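Long-range contacts in effector protein B, substrate of the Dot/Icm secretion system (Legionella drancourtii, PDB 4JVS), which probably acts as a GTPase-activating protein, its GAP domain binding a partner GTPase and speeding GTP hydrolysis: residues A[94-99]-A[144-148]; A[110-116]-A[137-141]; A[241-247]-A[275-279]. All coordinates share one frame; numbering follows the deposited sequence.

Contact 1: residues A[94-99]-A[144-148]; sequences FFTAFK and PSTDY
An aromatic cluster of F94, F95 and Y148 ties the loop after helix 60-80 to helix 142-151. The F94 and Y148 rings lie nearly parallel, 21° between their planes, but are slid apart so that they barely overlap. F94 CE1 stands over one face of the tyrosine ring near its rim, 3.4 Å from Y148 CE1. With CG anti to the backbone N (chi1 -171°), Y148 reaches back toward the loop and crosses both F94 and F95. F95 meets it obliquely, bringing CE1 to 3.9 Å from Y148 CB, while its CB rests 4.0 Å from P144 CB. F98 sets one face over the peptide between D147 and Y148, with CD1 3.6 Å from D147 CB. The D147 carboxylate runs past this ring and forms a salt bridge with R150. Farther along, the aliphatic part of K99 crosses the proline ring, K99 CD lying 3.6 Å from P144 CG. W157 and H151 add edge-to-face partners to F95 and F98. The arrangement is a partly buried aromatic cluster that packs the loop on helix 142-151 in the N-terminal subdomain of the LepB GAP domain.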
loop_
_atom_site.group_PDB
_atom_site.type_symbol
_atom_site.label_atom_id
_atom_site.label_comp_id
_atom_site.label_asym_id
_atom_site.label_seq_id
_atom_site.Cartn_x
_atom_site.Cartn_y
_atom_site.Cartn_z
ATOM N N PHE A 94 -15.573 12.434 4.786
ATOM C CA PHE A 94 -16.502 12.293 3.687
ATOM C C PHE A 94 -16.473 10.925 3.004
ATOM O O PHE A 94 -17.099 10.746 1.952
ATOM C CB PHE A 94 -16.377 13.455 2.693
ATOM C CG PHE A 94 -14.974 13.721 2.195
ATOM C CD1 PHE A 94 -14.198 12.709 1.636
ATOM C CD2 PHE A 94 -14.456 15.012 2.225
ATOM C CE1 PHE A 94 -12.913 12.973 1.154
ATOM C CE2 PHE A 94 -13.177 15.289 1.740
ATOM C CZ PHE A 94 -12.403 14.269 1.198
ATOM N N PHE A 95 -15.765 9.964 3.603
ATOM C CA PHE A 95 -15.665 8.610 3.032
ATOM C C PHE A 95 -16.808 7.703 3.457
ATOM O O PHE A 95 -17.012 6.645 2.865
ATOM C CB PHE A 95 -14.347 7.939 3.416
ATOM C CG PHE A 95 -13.132 8.621 2.868
ATOM C CD1 PHE A 95 -12.809 8.518 1.526
ATOM C CD2 PHE A 95 -12.308 9.356 3.694
ATOM C CE1 PHE A 95 -11.691 9.139 1.025
ATOM C CE2 PHE A 95 -11.187 9.972 3.197
ATOM C CZ PHE A 95 -10.877 9.866 1.862
ATOM N N THR A 96 -17.535 8.135 4.487
ATOM C CA THR A 96 -18.613 7.362 5.117
ATOM C C THR A 96 -19.630 6.777 4.122
ATOM O O THR A 96 -20.081 5.633 4.275
ATOM C CB THR A 96 -19.305 8.207 6.230
ATOM O OG1 THR A 96 -18.530 8.121 7.434
ATOM C CG2 THR A 96 -20.737 7.735 6.511
ATOM N N ALA A 97 -19.952 7.553 3.090
ATOM C CA ALA A 97 -20.858 7.115 2.030
ATOM C C ALA A 97 -20.367 5.873 1.271
ATOM O O ALA A 97 -21.150 5.192 0.603
ATOM C CB ALA A 97 -21.100 8.253 1.060
ATOM N N PHE A 98 -19.081 5.619 1.326
ATOM C CA PHE A 98 -18.491 4.529 0.606
ATOM C C PHE A 98 -18.079 3.395 1.500
ATOM O O PHE A 98 -17.273 2.613 1.122
ATOM C CB PHE A 98 -17.255 5.021 -0.094
ATOM C CG PHE A 98 -17.503 6.095 -1.079
ATOM C CD1 PHE A 98 -18.027 5.806 -2.289
ATOM C CD2 PHE A 98 -17.187 7.375 -0.813
ATOM C CE1 PHE A 98 -18.256 6.745 -3.178
ATOM C CE2 PHE A 98 -17.415 8.306 -1.722
ATOM C CZ PHE A 98 -17.957 7.980 -2.906
ATOM N N LYS A 99 -18.634 3.289 2.683
ATOM C CA LYS A 99 -18.278 2.195 3.550
ATOM C C LYS A 99 -19.297 1.814 4.584
ATOM O O LYS A 99 -19.422 2.447 5.607
ATOM C CB LYS A 99 -16.991 2.501 4.291
ATOM C CG LYS A 99 -16.588 1.432 5.288
ATOM C CD LYS A 99 -15.115 1.183 5.299
ATOM C CE LYS A 99 -14.750 -0.285 5.282
ATOM N NZ LYS A 99 -13.501 -0.678 4.576
ATOM N N PRO A 144 -12.679 2.709 0.481
ATOM C CA PRO A 144 -13.417 3.975 0.389
ATOM C C PRO A 144 -12.619 5.043 -0.348
ATOM O O PRO A 144 -13.190 5.787 -1.143
ATOM C CB PRO A 144 -13.598 4.373 1.849
ATOM C CG PRO A 144 -13.625 3.077 2.572
ATOM C CD PRO A 144 -12.610 2.231 1.874
ATOM N N SER A 145 -11.312 5.100 -0.095
ATOM C CA SER A 145 -10.434 6.025 -0.804
ATOM C C SER A 145 -10.533 5.825 -2.316
ATOM O O SER A 145 -10.799 6.762 -3.064
ATOM C CB SER A 145 -8.981 5.855 -0.340
ATOM O OG SER A 145 -8.051 6.279 -1.323
ATOM N N THR A 146 -10.311 4.597 -2.758
ATOM C CA THR A 146 -10.386 4.285 -4.175
ATOM C C THR A 146 -11.755 4.665 -4.735
ATOM O O THR A 146 -11.847 5.275 -5.807
ATOM C CB THR A 146 -10.095 2.793 -4.431
ATOM O OG1 THR A 146 -8.711 2.522 -4.167
ATOM C CG2 THR A 146 -10.431 2.406 -5.859
ATOM N N ASP A 147 -12.806 4.332 -3.988
ATOM C CA ASP A 147 -14.171 4.588 -4.428
ATOM C C ASP A 147 -14.433 6.073 -4.592
ATOM O O ASP A 147 -15.061 6.488 -5.557
ATOM C CB ASP A 147 -15.176 3.983 -3.452
ATOM C CG ASP A 147 -15.387 2.502 -3.684
ATOM O OD1 ASP A 147 -15.067 2.031 -4.801
ATOM O OD2 ASP A 147 -15.872 1.815 -2.755
ATOM N N TYR A 148 -13.948 6.862 -3.636
ATOM C CA TYR A 148 -14.025 8.310 -3.714
ATOM C C TYR A 148 -13.351 8.831 -4.992
ATOM O O TYR A 148 -13.957 9.567 -5.768
ATOM C CB TYR A 148 -13.411 8.951 -2.462
ATOM C CG TYR A 148 -13.656 10.444 -2.369
ATOM C CD1 TYR A 148 -14.697 10.948 -1.610
ATOM C CD2 TYR A 148 -12.859 11.350 -3.071
ATOM C CE1 TYR A 148 -14.934 12.308 -1.542
ATOM C CE2 TYR A 148 -13.093 12.713 -3.008
ATOM C CZ TYR A 148 -14.127 13.185 -2.241
ATOM O OH TYR A 148 -14.351 14.538 -2.165
#

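Contact 2: residues A[110-116]-A[137-141]; sequences HAYIAHY and RFAPY. With GDP (guanosine-5'-diphosphate), chain D; AF3 (aluminum fluoride), chain E.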
loop_
_atom_site.group_PDB
_atom_site.type_symbol
_atom_site.label_atom_id
_atom_site.label_comp_id
_atom_site.label_asym_id
_atom_site.label_seq_id
_atom_site.Cartn_x
_atom_site.Cartn_y
_atom_site.Cartn_z
ATOM N N HIS A 110 -5.792 -2.242 11.759
ATOM C CA HIS A 110 -6.535 -1.039 11.987
ATOM C C HIS A 110 -7.972 -1.342 11.915
ATOM O O HIS A 110 -8.386 -2.204 11.200
ATOM C CB HIS A 110 -6.235 -0.036 10.911
ATOM C CG HIS A 110 -4.971 0.725 11.115
ATOM N ND1 HIS A 110 -4.936 1.866 11.742
ATOM C CD2 HIS A 110 -3.700 0.467 10.725
ATOM C CE1 HIS A 110 -3.706 2.316 11.764
ATOM N NE2 HIS A 110 -2.956 1.461 11.144
ATOM N N ALA A 111 -8.781 -0.612 12.633
ATOM C CA ALA A 111 -10.204 -0.791 12.557
ATOM C C ALA A 111 -10.808 0.451 11.971
ATOM O O ALA A 111 -10.246 1.498 12.050
ATOM C CB ALA A 111 -10.768 -1.070 13.922
ATOM N N TYR A 112 -11.931 0.320 11.314
ATOM C CA TYR A 112 -12.499 1.465 10.692
ATOM C C TYR A 112 -13.008 2.341 11.761
ATOM O O TYR A 112 -13.725 1.920 12.608
ATOM C CB TYR A 112 -13.629 1.063 9.788
ATOM C CG TYR A 112 -14.349 2.204 9.195
ATOM C CD1 TYR A 112 -15.513 2.654 9.732
ATOM C CD2 TYR A 112 -13.872 2.818 8.108
ATOM C CE1 TYR A 112 -16.172 3.712 9.203
ATOM C CE2 TYR A 112 -14.525 3.867 7.567
ATOM C CZ TYR A 112 -15.669 4.308 8.128
ATOM O OH TYR A 112 -16.312 5.362 7.569
ATOM N N ILE A 113 -12.610 3.588 11.701
ATOM C CA ILE A 113 -13.102 4.587 12.576
ATOM C C ILE A 113 -13.635 5.600 11.635
ATOM O O ILE A 113 -12.963 6.017 10.747
ATOM C CB ILE A 113 -11.978 5.152 13.415
ATOM C CG1 ILE A 113 -11.906 4.423 14.724
ATOM C CG2 ILE A 113 -12.266 6.562 13.768
ATOM C CD1 ILE A 113 -10.857 3.369 14.767
ATOM N N ALA A 114 -14.884 5.954 11.783
ATOM C CA ALA A 114 -15.501 6.877 10.828
ATOM C C ALA A 114 -15.052 8.301 11.106
ATOM O O ALA A 114 -15.256 9.205 10.297
ATOM C CB ALA A 114 -17.005 6.779 10.890
ATOM N N HIS A 115 -14.421 8.489 12.256
ATOM C CA HIS A 115 -14.081 9.812 12.732
ATOM C C HIS A 115 -12.687 10.266 12.328
ATOM O O HIS A 115 -12.227 11.304 12.791
ATOM C CB HIS A 115 -14.229 9.837 14.241
ATOM C CG HIS A 115 -15.524 9.259 14.717
ATOM N ND1 HIS A 115 -16.730 9.907 14.563
ATOM C CD2 HIS A 115 -15.805 8.087 15.328
ATOM C CE1 HIS A 115 -17.695 9.165 15.071
ATOM N NE2 HIS A 115 -17.161 8.054 15.541
ATOM N N TYR A 116 -12.011 9.502 11.470
ATOM C CA TYR A 116 -10.689 9.903 10.991
ATOM C C TYR A 116 -10.761 11.217 10.217
ATOM O O TYR A 116 -11.677 11.421 9.431
ATOM C CB TYR A 116 -10.070 8.812 10.106
ATOM C CG TYR A 116 -9.063 7.944 10.827
ATOM C CD1 TYR A 116 -7.835 8.457 11.207
ATOM C CD2 TYR A 116 -9.338 6.614 11.126
ATOM C CE1 TYR A 116 -6.913 7.683 11.869
ATOM C CE2 TYR A 116 -8.413 5.827 11.789
ATOM C CZ TYR A 116 -7.199 6.373 12.162
ATOM O OH TYR A 116 -6.257 5.620 12.823
ATOM N N ARG A 137 0.449 -0.171 6.590
ATOM C CA ARG A 137 -0.932 -0.420 6.175
ATOM C C ARG A 137 -1.998 0.384 6.892
ATOM O O ARG A 137 -1.945 0.581 8.114
ATOM C CB ARG A 137 -1.272 -1.899 6.319
ATOM C CG ARG A 137 -0.626 -2.773 5.291
ATOM C CD ARG A 137 -1.229 -4.145 5.343
ATOM N NE ARG A 137 -0.723 -4.955 4.253
ATOM C CZ ARG A 137 -1.160 -4.868 3.008
ATOM N NH1 ARG A 137 -2.113 -4.005 2.698
ATOM N NH2 ARG A 137 -0.634 -5.640 2.073
ATOM N N PHE A 138 -2.976 0.833 6.108
ATOM C CA PHE A 138 -4.148 1.516 6.631
ATOM C C PHE A 138 -5.359 0.977 5.867
ATOM O O PHE A 138 -6.081 1.716 5.194
ATOM C CB PHE A 138 -3.998 3.025 6.465
ATOM C CG PHE A 138 -4.973 3.819 7.263
ATOM C CD1 PHE A 138 -5.101 3.614 8.631
ATOM C CD2 PHE A 138 -5.763 4.783 6.658
ATOM C CE1 PHE A 138 -6.013 4.362 9.385
ATOM C CE2 PHE A 138 -6.669 5.526 7.401
ATOM C CZ PHE A 138 -6.791 5.315 8.767
ATOM N N ALA A 139 -5.566 -0.332 5.992
ATOM C CA ALA A 139 -6.529 -1.078 5.186
ATOM C C ALA A 139 -8.000 -0.623 5.235
ATOM O O ALA A 139 -8.719 -0.768 4.239
ATOM C CB ALA A 139 -6.418 -2.570 5.497
ATOM N N PRO A 140 -8.474 -0.093 6.384
ATOM C CA PRO A 140 -9.910 0.192 6.349
ATOM C C PRO A 140 -10.305 1.358 5.451
ATOM O O PRO A 140 -11.506 1.528 5.211
ATOM C CB PRO A 140 -10.237 0.508 7.814
ATOM C CG PRO A 140 -9.160 -0.178 8.599
ATOM C CD PRO A 140 -7.945 -0.005 7.759
ATOM N N TYR A 141 -9.337 2.135 4.960
ATOM C CA TYR A 141 -9.667 3.271 4.102
ATOM C C TYR A 141 -9.219 3.145 2.646
ATOM O O TYR A 141 -9.513 4.018 1.837
ATOM C CB TYR A 141 -9.193 4.591 4.717
ATOM C CG TYR A 141 -10.169 5.151 5.727
ATOM C CD1 TYR A 141 -11.268 5.903 5.321
ATOM C CD2 TYR A 141 -10.004 4.913 7.085
ATOM C CE1 TYR A 141 -12.176 6.412 6.245
ATOM C CE2 TYR A 141 -10.903 5.416 8.023
ATOM C CZ TYR A 141 -11.985 6.164 7.597
ATOM O OH TYR A 141 -12.872 6.655 8.532
HETATM P PB GDP D . -0.242 -7.683 -0.696
HETATM O O1B GDP D . -0.998 -6.375 -0.985
HETATM O O2B GDP D . 1.207 -7.501 -1.187
HETATM O O3B GDP D . -0.926 -8.868 -1.330
HETATM O O3A GDP D . -0.250 -7.882 0.864
HETATM P PA GDP D . 0.548 -9.033 1.583
HETATM O O1A GDP D . 1.659 -8.450 2.418
HETATM O O2A GDP D . 1.146 -9.993 0.601
HETATM O "O5'" GDP D . -0.530 -9.740 2.470
HETATM C "C5'" GDP D . -0.054 -10.144 3.698
HETATM C "C4'" GDP D . -1.027 -9.906 4.828
HETATM O "O4'" GDP D . -2.152 -10.753 4.757
HETATM C "C3'" GDP D . -0.202 -10.297 5.986
HETATM O "O3'" GDP D . 0.139 -9.191 6.732
HETATM C "C2'" GDP D . -0.968 -11.363 6.672
HETATM O "O2'" GDP D . -1.584 -10.897 7.819
HETATM C "C1'" GDP D . -1.953 -11.821 5.644
HETATM N N9 GDP D . -1.623 -13.068 4.943
HETATM C C8 GDP D . -0.909 -13.204 3.802
HETATM N N7 GDP D . -0.820 -14.483 3.429
HETATM C C5 GDP D . -1.486 -15.233 4.315
HETATM C C6 GDP D . -1.725 -16.668 4.427
HETATM O O6 GDP D . -1.283 -17.460 3.608
HETATM N N1 GDP D . -2.475 -17.117 5.512
HETATM C C2 GDP D . -3.028 -16.269 6.514
HETATM N N2 GDP D . -3.801 -16.797 7.605
HETATM N N3 GDP D . -2.809 -14.935 6.413
HETATM C C4 GDP D . -2.015 -14.371 5.293
HETATM AL AL AF3 E . -0.967 -4.742 -1.091
HETATM F F1 AF3 E . -1.718 -4.649 -2.586
HETATM F F2 AF3 E . 0.570 -5.374 -1.209
HETATM F F3 AF3 E . -1.251 -3.636 0.138
HETATM O O HOH W 1 0.325 -3.136 -2.102
#
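F138 turns the edge of its ring to the faces of two rings, H110 and Y116. CD1 stands over the centre of the H110 imidazole, with F138 CD1 3.6 Å from H110 ND1, and CZ lies over the Y116 ring, 3.5 Å from Y116 CE2. Both pairs are edge-to-face, with planes at 86°. A chi1 of -166° swings the F138 ring away from its own N and out to both partners. P140 fills the next position, its CG 3.4 Å from H110 O and its CB against the backbone and CB of Y112. The Y112 ring brings CD2 over one face of the Y141 ring, the two meeting obliquely. Y141 directs its hydroxyl to I113 O; this bond is modelled too short for its length to be trusted, and N93 also meets the hydroxyl.

This packing probably positions the backbone from which R137 departs in the other direction, extended from CG to NE. Its NH2 donates to GDP O1B over 3.2 Å, and both NH1 and NH2 make weak bonds to AF3 F3. Aluminium is bound by GDP O1B and a water, not in line in this model, as a mimic of the phosphoryl group in transfer; another protein chain also binds both ligands. R137 is thus placed as an arginine finger would be. Around the cluster, I121 of helix 118-124 touches F138, Y116 and Y141, while T248 of helix 243-253 backs H110, I113 and Y116.

Contact 3: residues A[241-247]-A[275-279]; sequences MSGDQLA and EVDDS
S279, E275 and V276 of helix 271-280 meet the first turn of helix 243-253, the two short axes crossing at -90° and 7.8 Å apart. S279 gives up the largest area. Its hydroxyl points at the start of the other helix and donates to D244 OD1, but the bond is modelled too short and its geometry is doubtful. D244 N lies near the same oxygen, but at an angle unsuited to a bond. The methylene of S279 also faces A247, the two CB atoms being 4.2 Å apart.

One turn earlier, E275 packs through its backbone and CB. G243, lacking a side chain, brings its CA to 3.4 Å from E275 O in a CA-H...O contact, and E275 CB stands 3.8 Å from G243 CA. The same methylene touches L246, with E275 CB 3.9 Å from L246 CD1. V276 completes the apolar side: its CG2, placed beside the backbone N by a chi1 of 172°, lies 3.6 Å from L246 CB, and the two side chains cross at about a right angle.

The helix start is fixed by a capping box. S242 OG accepts from Q245 N at 2.9 Å and nearly straight (170°), while S242 N donates to Q245 OE1 at 3.1 Å. S242 OG is further bonded to K104 O, which anchors the cap to a preceding loop.

Chemically, an apolar patch of L246 and V276, with A247 beside S279, is paired with one serine-carboxylate link. D244 spends its other oxygen, OD2, on A106 N, so the carboxylate would bridge S279 and strand 106-107 if the short bond to S279 holds; its place in the first turn of helix 243-253 would be expected to favour its negative charge.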
loop_
_atom_site.group_PDB
_atom_site.type_symbol
_atom_site.label_atom_id
_atom_site.label_comp_id
_atom_site.label_asym_id
_atom_site.label_seq_id
_atom_site.Cartn_x
_atom_site.Cartn_y
_atom_site.Cartn_z
ATOM N N MET A 241 -18.249 1.621 20.564
ATOM C CA MET A 241 -17.123 1.092 19.808
ATOM C C MET A 241 -16.639 -0.272 20.301
ATOM O O MET A 241 -16.761 -0.598 21.480
ATOM C CB MET A 241 -15.986 2.110 19.803
ATOM C CG MET A 241 -16.401 3.420 19.177
ATOM S SD MET A 241 -15.003 4.351 18.553
ATOM C CE MET A 241 -15.739 5.090 17.089
ATOM N N SER A 242 -16.098 -1.071 19.389
ATOM C CA SER A 242 -15.479 -2.335 19.759
ATOM C C SER A 242 -14.138 -2.065 20.411
ATOM O O SER A 242 -13.653 -0.936 20.393
ATOM C CB SER A 242 -15.255 -3.206 18.525
ATOM O OG SER A 242 -14.088 -2.790 17.827
ATOM N N GLY A 243 -13.533 -3.110 20.965
ATOM C CA GLY A 243 -12.229 -2.986 21.588
ATOM C C GLY A 243 -11.215 -2.646 20.526
ATOM O O GLY A 243 -10.355 -1.791 20.723
ATOM N N ASP A 244 -11.332 -3.320 19.389
ATOM C CA ASP A 244 -10.447 -3.065 18.265
ATOM C C ASP A 244 -10.505 -1.610 17.781
ATOM O O ASP A 244 -9.472 -1.001 17.503
ATOM C CB ASP A 244 -10.771 -4.005 17.110
ATOM C CG ASP A 244 -10.161 -5.382 17.285
ATOM O OD1 ASP A 244 -9.544 -5.643 18.341
ATOM O OD2 ASP A 244 -10.316 -6.213 16.361
ATOM N N GLN A 245 -11.716 -1.067 17.669
ATOM C CA GLN A 245 -11.901 0.331 17.305
ATOM C C GLN A 245 -11.220 1.243 18.337
ATOM O O GLN A 245 -10.538 2.220 17.987
ATOM C CB GLN A 245 -13.395 0.664 17.186
ATOM C CG GLN A 245 -13.968 0.602 15.769
ATOM C CD GLN A 245 -15.497 0.714 15.730
ATOM O OE1 GLN A 245 -16.177 0.461 16.725
ATOM N NE2 GLN A 245 -16.037 1.094 14.578
ATOM N N LEU A 246 -11.392 0.912 19.613
ATOM C CA LEU A 246 -10.876 1.746 20.688
ATOM C C LEU A 246 -9.348 1.733 20.730
ATOM O O LEU A 246 -8.716 2.777 20.888
ATOM C CB LEU A 246 -11.465 1.308 22.034
ATOM C CG LEU A 246 -12.941 1.601 22.333
ATOM C CD1 LEU A 246 -13.395 0.831 23.549
ATOM C CD2 LEU A 246 -13.160 3.077 22.552
ATOM N N ALA A 247 -8.769 0.542 20.583
ATOM C CA ALA A 247 -7.317 0.356 20.532
ATOM C C ALA A 247 -6.710 1.061 19.324
ATOM O O ALA A 247 -5.628 1.645 19.421
ATOM C CB ALA A 247 -6.980 -1.126 20.488
ATOM N N GLU A 275 -12.304 -3.087 27.276
ATOM C CA GLU A 275 -12.309 -3.432 25.889
ATOM C C GLU A 275 -10.996 -3.176 25.252
ATOM O O GLU A 275 -10.583 -3.909 24.399
ATOM C CB GLU A 275 -13.386 -2.685 25.172
ATOM C CG GLU A 275 -14.681 -2.703 25.927
ATOM C CD GLU A 275 -15.727 -3.497 25.229
ATOM O OE1 GLU A 275 -16.169 -3.086 24.164
ATOM O OE2 GLU A 275 -16.116 -4.537 25.754
ATOM N N VAL A 276 -10.364 -2.086 25.631
ATOM C CA VAL A 276 -9.068 -1.747 25.120
ATOM C C VAL A 276 -8.030 -2.737 25.525
ATOM O O VAL A 276 -7.208 -3.084 24.738
ATOM C CB VAL A 276 -8.629 -0.371 25.571
ATOM C CG1 VAL A 276 -7.196 -0.125 25.178
ATOM C CG2 VAL A 276 -9.496 0.674 24.939
ATOM N N ASP A 277 -8.076 -3.188 26.762
ATOM C CA ASP A 277 -7.102 -4.146 27.276
ATOM C C ASP A 277 -7.169 -5.513 26.590
ATOM O O ASP A 277 -6.136 -6.096 26.258
ATOM C CB ASP A 277 -7.247 -4.313 28.794
ATOM C CG ASP A 277 -6.107 -5.123 29.408
ATOM O OD1 ASP A 277 -6.385 -5.992 30.273
ATOM O OD2 ASP A 277 -4.934 -4.885 29.033
ATOM N N ASP A 278 -8.365 -6.043 26.375
ATOM C CA ASP A 278 -8.429 -7.382 25.804
ATOM C C ASP A 278 -8.254 -7.383 24.279
ATOM O O ASP A 278 -8.084 -8.441 23.657
ATOM C CB ASP A 278 -9.665 -8.167 26.288
ATOM C CG ASP A 278 -10.968 -7.561 25.829
ATOM O OD1 ASP A 278 -11.109 -7.259 24.621
ATOM O OD2 ASP A 278 -11.861 -7.404 26.681
ATOM N N SER A 279 -8.280 -6.191 23.686
ATOM C CA SER A 279 -7.879 -6.041 22.292
ATOM C C SER A 279 -6.360 -5.909 22.194
ATOM O O SER A 279 -5.740 -6.475 21.300
ATOM C CB SER A 279 -8.569 -4.846 21.644
ATOM O OG SER A 279 -9.543 -5.278 20.709
#

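In the fold
Contact 2 is the hub: contacts 1 and 3 both touch it, while their own nearest atoms stay about 9 Å apart. To contact 1 it is joined by K99 NZ and P140 O, 3.0 Å apart and probably hydrogen-bonded, and by packing of K99 on Y112. To contact 3 it is joined by Y112 O and Q245 NE2 at 3.1 Å, another probable hydrogen bond, which links the N-terminal to the C-terminal subdomain. Of the three, contact 2 alone reaches the nucleotide, through R137. The side chain of S145 in contact 1 is about 12 Å from the aluminium fluoride, and that of D244 in contact 3 about 13 Å from GDP.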